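Long-range contacts in agmatine ureohydrolase (Thermoplasma volcanium GSS1, PDB 3PZL), which probably hydrolyses agmatine to putrescine and urea, as a manganese-dependent agmatinase of the arginase family: residues Y37-I42 against I118-E123; H124-G129 against D269-S274. One frame throughout, in Å; residues are numbered along the deposited sequence.

Contact 1 (Y37-I42 against I118-E123); sequences YVVFGI and IMLGGE
Phe-40 and Met-119, a selenomethionine, are bridge partners in the parallel ladder of strands 37-42 and 116-121, and their side chains lie on the same face. The axes of segments 37-42 and 118-121 approach to 4.6 Å. Ile-118 N gives an almost straight bond to Val-38 O (2.8 Å, 178° at the hydrogen), Phe-40 N returns to Ile-118 O, and Leu-120 is gripped likewise by Phe-40 O and Ile-42 N. On the face bearing Phe-40, Met-119 and Ile-42, Phe-40 CG stands between its own N and carbonyl carbon (chi1 61°), and the ring presents one face to Met-119 CA, a CH-pi contact 4.3 Å from the centroid. Phe-40 CE2 also meets Met-119 CG at 3.6 Å, while the selenium makes an oblique Met-aromatic contact. Ile-42 CD1 lies in plane at the ring edge and reaches Met-119 SE at 3.6 Å. On the other face Ile-118 is well packed: its CB meets Val-39 CG2 at 3.8 Å, and its CD1 lies near Val-39 CG2 and Tyr-37 CB. The looser spots are Val-39 CG1, which only grazes Leu-120 CD1 at 4.2 Å, and Gly-122 N, whose bond to Ile-42 O is weak (3.3 Å, 130°). Both faces are buried. Helix 96-112 covers Phe-40, Ile-42 and Met-119, with Phe-20 of a second subunit meeting the Phe-40 ring; helix 281-303 covers Tyr-37 and Ile-118. Strand 37-42 also bonds to strand 84-90, and strand 116-121 to strand 265-271, following the 2-1-3-8-7-4-5-6 strand order of the arginase fold.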
loop_
_atom_site.group_PDB
_atom_site.type_symbol
_atom_site.label_atom_id
_atom_site.label_comp_id
_atom_site.label_asym_id
_atom_site.label_seq_id
_atom_site.Cartn_x
_atom_site.Cartn_y
_atom_site.Cartn_z
ATOM N N TYR B 37 32.901 16.963 1.797
ATOM C CA TYR B 37 32.081 15.780 1.510
ATOM C C TYR B 37 31.158 16.031 0.303
ATOM O O TYR B 37 30.357 16.959 0.281
ATOM C CB TYR B 37 31.271 15.360 2.745
ATOM C CG TYR B 37 32.094 15.082 3.977
ATOM C CD1 TYR B 37 32.688 13.830 4.169
ATOM C CD2 TYR B 37 32.268 16.050 4.957
ATOM C CE1 TYR B 37 33.434 13.556 5.311
ATOM C CE2 TYR B 37 33.015 15.786 6.103
ATOM C CZ TYR B 37 33.592 14.538 6.269
ATOM O OH TYR B 37 34.346 14.243 7.386
ATOM N N VAL B 38 31.293 15.194 -0.706
ATOM C CA VAL B 38 30.570 15.396 -1.918
ATOM C C VAL B 38 29.640 14.210 -2.144
ATOM O O VAL B 38 30.069 13.080 -2.424
ATOM C CB VAL B 38 31.541 15.576 -3.076
ATOM C CG1 VAL B 38 30.789 15.867 -4.347
ATOM C CG2 VAL B 38 32.480 16.700 -2.763
ATOM N N VAL B 39 28.354 14.497 -1.997
ATOM C CA VAL B 39 27.289 13.511 -2.075
ATOM C C VAL B 39 26.726 13.553 -3.474
ATOM O O VAL B 39 26.447 14.636 -4.002
ATOM C CB VAL B 39 26.163 13.852 -1.082
ATOM C CG1 VAL B 39 24.898 13.102 -1.420
ATOM C CG2 VAL B 39 26.615 13.577 0.334
ATOM N N PHE B 40 26.569 12.376 -4.073
ATOM C CA PHE B 40 26.037 12.275 -5.414
ATOM C C PHE B 40 25.292 10.969 -5.639
ATOM O O PHE B 40 25.633 9.937 -5.078
ATOM C CB PHE B 40 27.138 12.485 -6.475
ATOM C CG PHE B 40 28.251 11.478 -6.416
ATOM C CD1 PHE B 40 29.380 11.713 -5.650
ATOM C CD2 PHE B 40 28.165 10.290 -7.136
ATOM C CE1 PHE B 40 30.398 10.771 -5.593
ATOM C CE2 PHE B 40 29.177 9.367 -7.089
ATOM C CZ PHE B 40 30.294 9.603 -6.322
ATOM N N GLY B 41 24.265 11.044 -6.474
ATOM C CA GLY B 41 23.448 9.903 -6.765
ATOM C C GLY B 41 23.734 9.293 -8.107
ATOM O O GLY B 41 24.072 9.983 -9.068
ATOM N N ILE B 42 23.575 7.976 -8.167
ATOM C CA ILE B 42 23.700 7.228 -9.401
ATOM C C ILE B 42 22.490 6.292 -9.496
ATOM O O ILE B 42 22.441 5.271 -8.839
ATOM C CB ILE B 42 25.071 6.508 -9.410
ATOM C CG1 ILE B 42 26.151 7.550 -9.719
ATOM C CG2 ILE B 42 25.123 5.335 -10.403
ATOM C CD1 ILE B 42 27.496 7.146 -9.328
ATOM N N ILE B 118 30.660 10.551 -1.341
ATOM C CA ILE B 118 29.601 9.747 -0.742
ATOM C C ILE B 118 28.622 9.373 -1.835
ATOM O O ILE B 118 27.802 10.196 -2.260
ATOM C CB ILE B 118 28.871 10.495 0.373
ATOM C CG1 ILE B 118 29.871 10.920 1.454
ATOM C CG2 ILE B 118 27.756 9.625 0.956
ATOM C CD1 ILE B 118 29.248 11.745 2.508
HETATM N N MSE B 119 28.696 8.133 -2.293
HETATM C CA MSE B 119 27.904 7.743 -3.416
HETATM C C MSE B 119 26.602 7.056 -3.014
HETATM O O MSE B 119 26.590 5.976 -2.467
HETATM C CB MSE B 119 28.712 6.887 -4.343
HETATM C CG MSE B 119 27.941 6.377 -5.490
HETATM SE SE MSE B 119 29.134 5.373 -6.647
HETATM C CE MSE B 119 29.763 3.990 -5.393
ATOM N N LEU B 120 25.496 7.735 -3.283
ATOM C CA LEU B 120 24.194 7.150 -3.119
ATOM C C LEU B 120 23.842 6.462 -4.419
ATOM O O LEU B 120 23.849 7.090 -5.504
ATOM C CB LEU B 120 23.144 8.231 -2.829
ATOM C CG LEU B 120 23.403 9.096 -1.617
ATOM C CD1 LEU B 120 22.158 9.933 -1.316
ATOM C CD2 LEU B 120 23.785 8.177 -0.446
ATOM N N GLY B 121 23.494 5.190 -4.321
ATOM C CA GLY B 121 23.205 4.475 -5.508
ATOM C C GLY B 121 21.866 3.809 -5.537
ATOM O O GLY B 121 21.019 4.051 -4.693
ATOM N N GLY B 122 21.692 3.031 -6.598
ATOM C CA GLY B 122 20.751 1.971 -6.646
ATOM C C GLY B 122 21.584 0.728 -6.366
ATOM O O GLY B 122 21.954 0.473 -5.193
ATOM N N GLU B 123 21.898 -0.025 -7.427
ATOM C CA GLU B 123 22.591 -1.325 -7.306
ATOM C C GLU B 123 23.962 -1.232 -6.690
ATOM O O GLU B 123 24.511 -0.137 -6.536
ATOM C CB GLU B 123 22.807 -1.967 -8.656
ATOM C CG GLU B 123 21.602 -2.440 -9.312
ATOM C CD GLU B 123 21.919 -3.104 -10.604
ATOM O OE1 GLU B 123 23.093 -3.054 -11.050
ATOM O OE2 GLU B 123 20.977 -3.683 -11.174
#

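Contact 2 (H124-G129 against D269-S274); sequences HSITVG and DIVEFS. With MN (manganese (II) ion), chain F.
Asp-269 OD2 is gripped by two hydroxyls, Thr-127 OG1 from across the contact and Tyr-225 OH from the neighbouring strand. Thr-127 OG1 donates at 2.8 Å from Asp-269 OD2, on the syn side but 34° out of the carboxylate plane, and the Thr-127 side chain stands roughly perpendicular to that of Asp-269. Ser-227 OG hydrogen-bonds to Asp-269 OD1, Thr-127 OG1 and His-124 NE2: Ser-227 is the second-shell partner of His-124, and Asp-269 and Thr-127 hold Ser-227 from behind. His-124 turns its other nitrogen to manganese, ND1 to metal 2.4 Å, in a site completed by Asp-144, Asp-148 and Asp-229. This is one of the two manganese sites of the binuclear centre of the arginase fold, set at the C-terminal ends of the parallel strands: strand 265-271 ends here, and His-124 lies in the turn between strand 116-121 and helix 126-132. With CG anti to the backbone N (chi1 -157°), His-124 CG comes to 3.7 Å from Val-271 CG2. That methyl lies over one face of the imidazole in a CH-pi contact, 3.9 Å from the ring centroid. The other branch, Val-271 CG1, packs on Ile-126 CD1 at 3.9 Å, the two side chains running antiparallel past one another.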
loop_
_atom_site.group_PDB
_atom_site.type_symbol
_atom_site.label_atom_id
_atom_site.label_comp_id
_atom_site.label_asym_id
_atom_site.label_seq_id
_atom_site.Cartn_x
_atom_site.Cartn_y
_atom_site.Cartn_z
ATOM N N HIS B 124 24.506 -2.403 -6.364
ATOM C CA HIS B 124 25.816 -2.518 -5.734
ATOM C C HIS B 124 26.931 -2.490 -6.768
ATOM O O HIS B 124 28.088 -2.263 -6.432
ATOM C CB HIS B 124 25.922 -3.796 -4.894
ATOM C CG HIS B 124 26.954 -3.722 -3.823
ATOM N ND1 HIS B 124 27.074 -4.699 -2.839
ATOM C CD2 HIS B 124 27.904 -2.778 -3.568
ATOM C CE1 HIS B 124 28.076 -4.366 -2.038
ATOM N NE2 HIS B 124 28.602 -3.214 -2.466
ATOM N N SER B 125 26.595 -2.702 -8.027
ATOM C CA SER B 125 27.638 -2.795 -9.018
ATOM C C SER B 125 28.271 -1.449 -9.309
ATOM O O SER B 125 29.326 -1.403 -9.920
ATOM C CB SER B 125 27.119 -3.417 -10.298
ATOM O OG SER B 125 26.038 -2.650 -10.805
ATOM N N ILE B 126 27.670 -0.355 -8.865
ATOM C CA ILE B 126 28.325 0.929 -9.025
ATOM C C ILE B 126 29.618 1.040 -8.222
ATOM O O ILE B 126 30.486 1.846 -8.558
ATOM C CB ILE B 126 27.403 2.063 -8.680
ATOM C CG1 ILE B 126 26.936 1.977 -7.228
ATOM C CG2 ILE B 126 26.207 2.044 -9.610
ATOM C CD1 ILE B 126 26.128 3.168 -6.758
ATOM N N THR B 127 29.718 0.238 -7.154
ATOM C CA THR B 127 30.887 0.167 -6.258
ATOM C C THR B 127 32.162 -0.231 -6.994
ATOM O O THR B 127 33.214 0.317 -6.746
ATOM C CB THR B 127 30.609 -0.786 -5.065
ATOM O OG1 THR B 127 29.679 -0.159 -4.197
ATOM C CG2 THR B 127 31.817 -1.055 -4.254
ATOM N N VAL B 128 32.047 -1.171 -7.915
ATOM C CA VAL B 128 33.164 -1.573 -8.751
ATOM C C VAL B 128 33.927 -0.329 -9.251
ATOM O O VAL B 128 35.156 -0.248 -9.138
ATOM C CB VAL B 128 32.687 -2.469 -9.926
ATOM C CG1 VAL B 128 33.815 -2.817 -10.864
ATOM C CG2 VAL B 128 32.019 -3.737 -9.395
ATOM N N GLY B 129 33.190 0.650 -9.766
ATOM C CA GLY B 129 33.775 1.865 -10.279
ATOM C C GLY B 129 34.710 2.429 -9.254
ATOM O O GLY B 129 35.917 2.495 -9.473
ATOM N N ASP B 269 29.712 4.598 0.427
ATOM C CA ASP B 269 28.492 4.441 -0.354
ATOM C C ASP B 269 27.392 3.628 0.309
ATOM O O ASP B 269 27.653 2.880 1.261
ATOM C CB ASP B 269 28.776 3.936 -1.762
ATOM C CG ASP B 269 29.172 2.480 -1.818
ATOM O OD1 ASP B 269 28.703 1.657 -1.021
ATOM O OD2 ASP B 269 29.968 2.155 -2.710
ATOM N N ILE B 270 26.161 3.815 -0.178
ATOM C CA ILE B 270 24.965 3.136 0.347
ATOM C C ILE B 270 24.146 2.665 -0.844
ATOM O O ILE B 270 23.881 3.455 -1.735
ATOM C CB ILE B 270 24.108 4.062 1.271
ATOM C CG1 ILE B 270 24.990 4.721 2.346
ATOM C CG2 ILE B 270 22.945 3.291 1.925
ATOM C CD1 ILE B 270 24.372 5.907 3.061
ATOM N N VAL B 271 23.769 1.391 -0.872
ATOM C CA VAL B 271 23.198 0.803 -2.066
ATOM C C VAL B 271 22.213 -0.325 -1.806
ATOM O O VAL B 271 22.174 -0.910 -0.744
ATOM C CB VAL B 271 24.301 0.254 -3.011
ATOM C CG1 VAL B 271 25.268 1.346 -3.418
ATOM C CG2 VAL B 271 25.046 -0.937 -2.365
ATOM N N GLU B 272 21.441 -0.654 -2.822
ATOM C CA GLU B 272 20.606 -1.867 -2.852
ATOM C C GLU B 272 19.393 -1.833 -1.943
ATOM O O GLU B 272 18.983 -2.897 -1.442
ATOM C CB GLU B 272 21.405 -3.152 -2.587
ATOM C CG GLU B 272 22.439 -3.493 -3.631
ATOM C CD GLU B 272 21.825 -4.037 -4.904
ATOM O OE1 GLU B 272 20.674 -4.519 -4.815
ATOM O OE2 GLU B 272 22.463 -3.983 -5.995
ATOM N N PHE B 273 18.814 -0.650 -1.731
ATOM C CA PHE B 273 17.441 -0.612 -1.193
ATOM C C PHE B 273 16.486 0.102 -2.149
ATOM O O PHE B 273 16.932 0.843 -3.005
ATOM C CB PHE B 273 17.371 -0.059 0.242
ATOM C CG PHE B 273 17.212 1.416 0.326
ATOM C CD1 PHE B 273 18.322 2.256 0.265
ATOM C CD2 PHE B 273 15.936 1.976 0.499
ATOM C CE1 PHE B 273 18.166 3.636 0.352
ATOM C CE2 PHE B 273 15.752 3.330 0.594
ATOM C CZ PHE B 273 16.879 4.171 0.510
ATOM N N SER B 274 15.190 -0.162 -2.009
ATOM C CA SER B 274 14.207 0.327 -2.929
ATOM C C SER B 274 13.017 0.954 -2.237
ATOM O O SER B 274 12.180 0.229 -1.687
ATOM C CB SER B 274 13.693 -0.798 -3.796
ATOM O OG SER B 274 12.735 -0.264 -4.728
HETATM MN MN MN F . 25.761 -6.682 -3.255
#

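In the fold
From the N terminus, strand 37-42 takes the place next to the edge of the sheet, and the chain then passes through helix 57-65, edge strand 84-90 and helix 96-112. Strand 116-121 returns on the other side of the first strand, and contact 1 closes that loop of 75 residues. Contact 2 opens at once with His-124 and closes a longer loop of 139 residues, which lays down strands 138-143, 176-180, 198-201 and 223-229 before strand 265-271 arrives. The contacts are therefore in series, neither nested nor crossed. They meet where strands 116-121 and 265-271 are neighbours, with probable hydrogen bonds joining Gly-121 N to Ile-270 O and Gly-122 O to Glu-272 N, tying one side of the sheet to the manganese site.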